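Local atomic coordinates of nucleoporin nup120 (Schizosaccharomyces pombe, PDB entry 4GQ2), a protein that serves as a structural component of the nuclear pore complex, whose nucleoporins can also dock transiently associated nuclear transport factors. Residues R544-E554 and V681-S692. Numbering follows the deposited sequence.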
loop_
_atom_site.group_PDB
_atom_site.type_symbol
_atom_site.label_atom_id
_atom_site.label_comp_id
_atom_site.label_asym_id
_atom_site.label_seq_id
_atom_site.Cartn_x
_atom_site.Cartn_y
_atom_site.Cartn_z
ATOM N N ARG A 544 -21.673 6.222 6.581
ATOM C CA ARG A 544 -21.649 6.926 5.298
ATOM C C ARG A 544 -22.665 6.324 4.336
ATOM O O ARG A 544 -23.059 5.161 4.479
ATOM C CB ARG A 544 -20.241 6.920 4.679
ATOM C CG ARG A 544 -19.625 5.544 4.450
ATOM C CD ARG A 544 -18.294 5.665 3.715
ATOM N NE ARG A 544 -17.910 4.426 3.034
ATOM C CZ ARG A 544 -18.424 4.004 1.877
ATOM N NH1 ARG A 544 -19.363 4.711 1.256
ATOM N NH2 ARG A 544 -18.001 2.863 1.343
ATOM N N ASP A 545 -23.100 7.136 3.376
ATOM C CA ASP A 545 -23.980 6.689 2.299
ATOM C C ASP A 545 -23.145 6.017 1.219
ATOM O O ASP A 545 -21.996 6.406 0.995
ATOM C CB ASP A 545 -24.741 7.875 1.685
ATOM C CG ASP A 545 -25.863 8.390 2.578
ATOM O OD1 ASP A 545 -26.245 7.706 3.554
ATOM O OD2 ASP A 545 -26.377 9.491 2.292
ATOM N N PRO A 546 -23.719 5.010 0.540
ATOM C CA PRO A 546 -22.997 4.397 -0.568
ATOM C C PRO A 546 -22.939 5.350 -1.751
ATOM O O PRO A 546 -23.874 6.132 -1.952
ATOM C CB PRO A 546 -23.861 3.172 -0.934
ATOM C CG PRO A 546 -24.916 3.064 0.121
ATOM C CD PRO A 546 -25.063 4.433 0.709
ATOM N N TYR A 547 -21.847 5.301 -2.512
ATOM C CA TYR A 547 -21.793 6.012 -3.783
ATOM C C TYR A 547 -22.432 5.094 -4.809
ATOM O O TYR A 547 -22.538 3.882 -4.574
ATOM C CB TYR A 547 -20.356 6.377 -4.165
ATOM C CG TYR A 547 -19.622 7.170 -3.099
ATOM C CD1 TYR A 547 -19.075 6.533 -1.983
ATOM C CD2 TYR A 547 -19.476 8.555 -3.200
ATOM C CE1 TYR A 547 -18.409 7.246 -1.000
ATOM C CE2 TYR A 547 -18.806 9.279 -2.216
ATOM C CZ TYR A 547 -18.273 8.615 -1.118
ATOM O OH TYR A 547 -17.610 9.310 -0.123
ATOM N N LEU A 548 -22.881 5.671 -5.925
ATOM C CA LEU A 548 -23.495 4.906 -7.015
ATOM C C LEU A 548 -22.713 3.658 -7.393
ATOM O O LEU A 548 -23.292 2.586 -7.603
ATOM C CB LEU A 548 -23.658 5.777 -8.261
ATOM C CG LEU A 548 -24.988 6.483 -8.498
ATOM C CD1 LEU A 548 -24.934 7.209 -9.833
ATOM C CD2 LEU A 548 -26.149 5.498 -8.464
ATOM N N ILE A 549 -21.394 3.809 -7.469
ATOM C CA ILE A 549 -20.508 2.718 -7.857
ATOM C C ILE A 549 -20.688 1.500 -6.936
ATOM O O ILE A 549 -20.693 0.359 -7.402
ATOM C CB ILE A 549 -19.031 3.197 -7.964
ATOM C CG1 ILE A 549 -18.157 2.144 -8.651
ATOM C CG2 ILE A 549 -18.475 3.601 -6.607
ATOM C CD1 ILE A 549 -18.573 1.850 -10.074
ATOM N N GLU A 550 -20.879 1.759 -5.642
ATOM C CA GLU A 550 -21.110 0.704 -4.654
ATOM C C GLU A 550 -22.408 -0.061 -4.913
ATOM O O GLU A 550 -22.380 -1.288 -5.009
ATOM C CB GLU A 550 -21.062 1.266 -3.231
ATOM C CG GLU A 550 -19.778 2.029 -2.944
ATOM C CD GLU A 550 -19.584 2.341 -1.479
ATOM O OE1 GLU A 550 -19.805 3.506 -1.098
ATOM O OE2 GLU A 550 -19.207 1.427 -0.713
ATOM N N SER A 551 -23.524 0.661 -5.048
ATOM C CA SER A 551 -24.819 0.067 -5.443
ATOM C C SER A 551 -24.715 -0.822 -6.691
ATOM O O SER A 551 -25.307 -1.899 -6.747
ATOM C CB SER A 551 -25.863 1.159 -5.700
ATOM O OG SER A 551 -25.864 2.135 -4.673
ATOM N N PHE A 552 -23.953 -0.370 -7.682
ATOM C CA PHE A 552 -23.788 -1.112 -8.935
ATOM C C PHE A 552 -22.858 -2.322 -8.830
ATOM O O PHE A 552 -22.870 -3.189 -9.702
ATOM C CB PHE A 552 -23.325 -0.183 -10.058
ATOM C CG PHE A 552 -24.418 0.682 -10.611
ATOM C CD1 PHE A 552 -24.676 1.930 -10.065
ATOM C CD2 PHE A 552 -25.199 0.242 -11.672
ATOM C CE1 PHE A 552 -25.685 2.728 -10.568
ATOM C CE2 PHE A 552 -26.212 1.037 -12.181
ATOM C CZ PHE A 552 -26.452 2.283 -11.627
ATOM N N ASP A 553 -22.053 -2.372 -7.771
ATOM C CA ASP A 553 -21.134 -3.488 -7.553
ATOM C C ASP A 553 -21.861 -4.662 -6.906
ATOM O O ASP A 553 -21.855 -5.769 -7.443
ATOM C CB ASP A 553 -19.953 -3.051 -6.682
ATOM C CG ASP A 553 -18.780 -4.016 -6.749
ATOM O OD1 ASP A 553 -18.147 -4.107 -7.823
ATOM O OD2 ASP A 553 -18.478 -4.663 -5.718
ATOM N N GLU A 554 -22.487 -4.412 -5.757
ATOM C CA GLU A 554 -23.211 -5.452 -5.025
ATOM C C GLU A 554 -24.605 -5.702 -5.605
ATOM O O GLU A 554 -25.341 -4.761 -5.922
ATOM C CB GLU A 554 -23.261 -5.149 -3.520
ATOM C CG GLU A 554 -23.561 -3.703 -3.163
ATOM C CD GLU A 554 -22.767 -3.217 -1.963
ATOM O OE1 GLU A 554 -21.530 -3.035 -2.085
ATOM O OE2 GLU A 554 -23.384 -3.002 -0.899
ATOM N N VAL A 681 -11.549 4.671 2.524
ATOM C CA VAL A 681 -12.751 4.791 1.697
ATOM C C VAL A 681 -12.393 4.822 0.202
ATOM O O VAL A 681 -13.025 4.120 -0.593
ATOM C CB VAL A 681 -13.606 6.020 2.087
ATOM C CG1 VAL A 681 -14.720 6.250 1.078
ATOM C CG2 VAL A 681 -14.181 5.845 3.482
ATOM N N LEU A 682 -11.380 5.616 -0.171
ATOM C CA LEU A 682 -10.897 5.648 -1.560
ATOM C C LEU A 682 -10.502 4.261 -2.073
ATOM O O LEU A 682 -10.946 3.843 -3.145
ATOM C CB LEU A 682 -9.727 6.628 -1.733
ATOM C CG LEU A 682 -10.113 8.110 -1.695
ATOM C CD1 LEU A 682 -8.883 8.995 -1.795
ATOM C CD2 LEU A 682 -11.135 8.453 -2.779
ATOM N N ASP A 683 -9.677 3.552 -1.303
ATOM C CA ASP A 683 -9.230 2.214 -1.681
ATOM C C ASP A 683 -10.449 1.344 -1.993
ATOM O O ASP A 683 -10.496 0.642 -3.007
ATOM C CB ASP A 683 -8.404 1.603 -0.541
ATOM C CG ASP A 683 -7.977 0.176 -0.823
ATOM O OD1 ASP A 683 -6.980 -0.017 -1.540
ATOM O OD2 ASP A 683 -8.636 -0.757 -0.322
ATOM N N SER A 684 -11.442 1.422 -1.113
ATOM C CA SER A 684 -12.659 0.636 -1.235
ATOM C C SER A 684 -13.506 1.056 -2.452
ATOM O O SER A 684 -14.038 0.215 -3.163
ATOM C CB SER A 684 -13.450 0.723 0.072
ATOM O OG SER A 684 -14.709 0.114 -0.070
ATOM N N ILE A 685 -13.615 2.359 -2.694
ATOM C CA ILE A 685 -14.332 2.868 -3.867
ATOM C C ILE A 685 -13.592 2.539 -5.170
ATOM O O ILE A 685 -14.199 2.070 -6.140
ATOM C CB ILE A 685 -14.599 4.394 -3.773
ATOM C CG1 ILE A 685 -15.411 4.745 -2.519
ATOM C CG2 ILE A 685 -15.318 4.899 -5.017
ATOM C CD1 ILE A 685 -16.560 3.808 -2.243
ATOM N N LEU A 686 -12.281 2.769 -5.178
ATOM C CA LEU A 686 -11.449 2.538 -6.366
ATOM C C LEU A 686 -11.428 1.095 -6.857
ATOM O O LEU A 686 -11.300 0.866 -8.051
ATOM C CB LEU A 686 -10.023 3.048 -6.152
ATOM C CG LEU A 686 -9.843 4.563 -5.994
ATOM C CD1 LEU A 686 -8.441 4.867 -5.530
ATOM C CD2 LEU A 686 -10.139 5.329 -7.269
ATOM N N LYS A 687 -11.607 0.167 -5.961
ATOM C CA LYS A 687 -11.660 -1.206 -6.333
ATOM C C LYS A 687 -12.905 -1.535 -7.094
ATOM O O LYS A 687 -12.882 -2.282 -8.002
ATOM C CB LYS A 687 -11.606 -2.076 -5.113
ATOM C CG LYS A 687 -10.235 -2.513 -4.734
ATOM C CD LYS A 687 -10.257 -2.978 -3.312
ATOM C CE LYS A 687 -9.108 -3.896 -3.033
ATOM N NZ LYS A 687 -8.558 -3.626 -1.694
ATOM N N LYS A 688 -14.003 -0.963 -6.687
ATOM C CA LYS A 688 -15.274 -1.120 -7.386
ATOM C C LYS A 688 -15.243 -0.393 -8.730
ATOM O O LYS A 688 -15.696 -0.926 -9.733
ATOM C CB LYS A 688 -16.446 -0.688 -6.503
ATOM C CG LYS A 688 -16.458 -1.402 -5.159
ATOM C CD LYS A 688 -17.809 -1.330 -4.466
ATOM C CE LYS A 688 -17.860 -2.223 -3.232
ATOM N NZ LYS A 688 -17.239 -1.547 -2.058
ATOM N N PHE A 689 -14.656 0.798 -8.764
ATOM C CA PHE A 689 -14.440 1.474 -10.043
ATOM C C PHE A 689 -13.637 0.634 -11.046
ATOM O O PHE A 689 -14.065 0.464 -12.190
ATOM C CB PHE A 689 -13.824 2.870 -9.851
ATOM C CG PHE A 689 -14.847 3.965 -9.740
ATOM C CD1 PHE A 689 -15.701 4.243 -10.801
ATOM C CD2 PHE A 689 -14.961 4.716 -8.581
ATOM C CE1 PHE A 689 -16.653 5.247 -10.703
ATOM C CE2 PHE A 689 -15.905 5.728 -8.480
ATOM C CZ PHE A 689 -16.752 5.995 -9.542
ATOM N N GLN A 690 -12.491 0.106 -10.612
ATOM C CA GLN A 690 -11.623 -0.729 -11.465
ATOM C C GLN A 690 -12.346 -1.941 -12.061
ATOM O O GLN A 690 -12.278 -2.185 -13.265
ATOM C CB GLN A 690 -10.381 -1.186 -10.691
ATOM C CG GLN A 690 -9.472 -2.120 -11.482
ATOM C CD GLN A 690 -8.256 -2.586 -10.698
ATOM O OE1 GLN A 690 -7.116 -2.360 -11.107
ATOM N NE2 GLN A 690 -8.491 -3.215 -9.567
ATOM N N VAL A 691 -13.021 -2.704 -11.211
ATOM C CA VAL A 691 -13.825 -3.844 -11.661
ATOM C C VAL A 691 -14.927 -3.390 -12.639
ATOM O O VAL A 691 -15.163 -4.041 -13.665
ATOM C CB VAL A 691 -14.395 -4.613 -10.438
ATOM C CG1 VAL A 691 -15.521 -5.569 -10.821
ATOM C CG2 VAL A 691 -13.265 -5.340 -9.701
ATOM N N SER A 692 -15.563 -2.255 -12.345
ATOM C CA SER A 692 -16.605 -1.714 -13.210
ATOM C C SER A 692 -16.054 -1.345 -14.594
ATOM O O SER A 692 -16.586 -1.779 -15.619
ATOM C CB SER A 692 -17.272 -0.504 -12.542
ATOM O OG SER A 692 -17.980 0.287 -13.481
#
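Ile549 packs against helix 681-692 as a knob in a hole formed by Ile685, Lys688, Phe689 and Ser692. Its CG1, anti to the backbone N (chi1 -168°), lies over the centre of the Phe689 ring, a CH-pi contact 3.8 Å from the centroid and only 8° off the ring normal. CD1 at the end of that branch meets Ser692 CB, while the other branch, CG2, meets Ile685 CG2 at 3.8 Å.

Lys688 lies across Asp553, farther along segment 544-554, its aliphatic chain at about a right angle to that side chain and CD resting 3.5 Å from Asp553 CB; the final bend at chi4 brings NZ round to Glu550 OE2, a long salt bridge of 3.8 Å. Glu554 lends this lysine a more distant negative charge, though its own salt-bridge partner is Lys6 on strand 3-11.

Ile685 pushes CD1 against the carboxylate of Glu550, 3.4 Å from CD, and also touches Tyr547 CD1. That carboxylate is held firmly: Arg544 grips it end-on, NH1 to OE1 at 2.7 Å and NH2 to OE2 at 2.8 Å, with both oxygens close to the guanidinium plane, and the backbone N of Tyr547, the N-cap residue, reaches OE1 from the anti side. Val681 CG1 covers one guanidinium face, near its rim. An alanine in place of Glu550 is likely to leave Arg544 and Lys688 without their shared counter-charge and Ile685 CD1 with a gap beside it.

The two helix segments cross at 57°, joining the end of strand 539-544 and the short helix after it to the long helix 672-703. With no hydrogen bond between the segments, the join rests on apolar packing, flanked by a buried carboxylate whose charge is probably balanced by the arginine and, more weakly, the lysine.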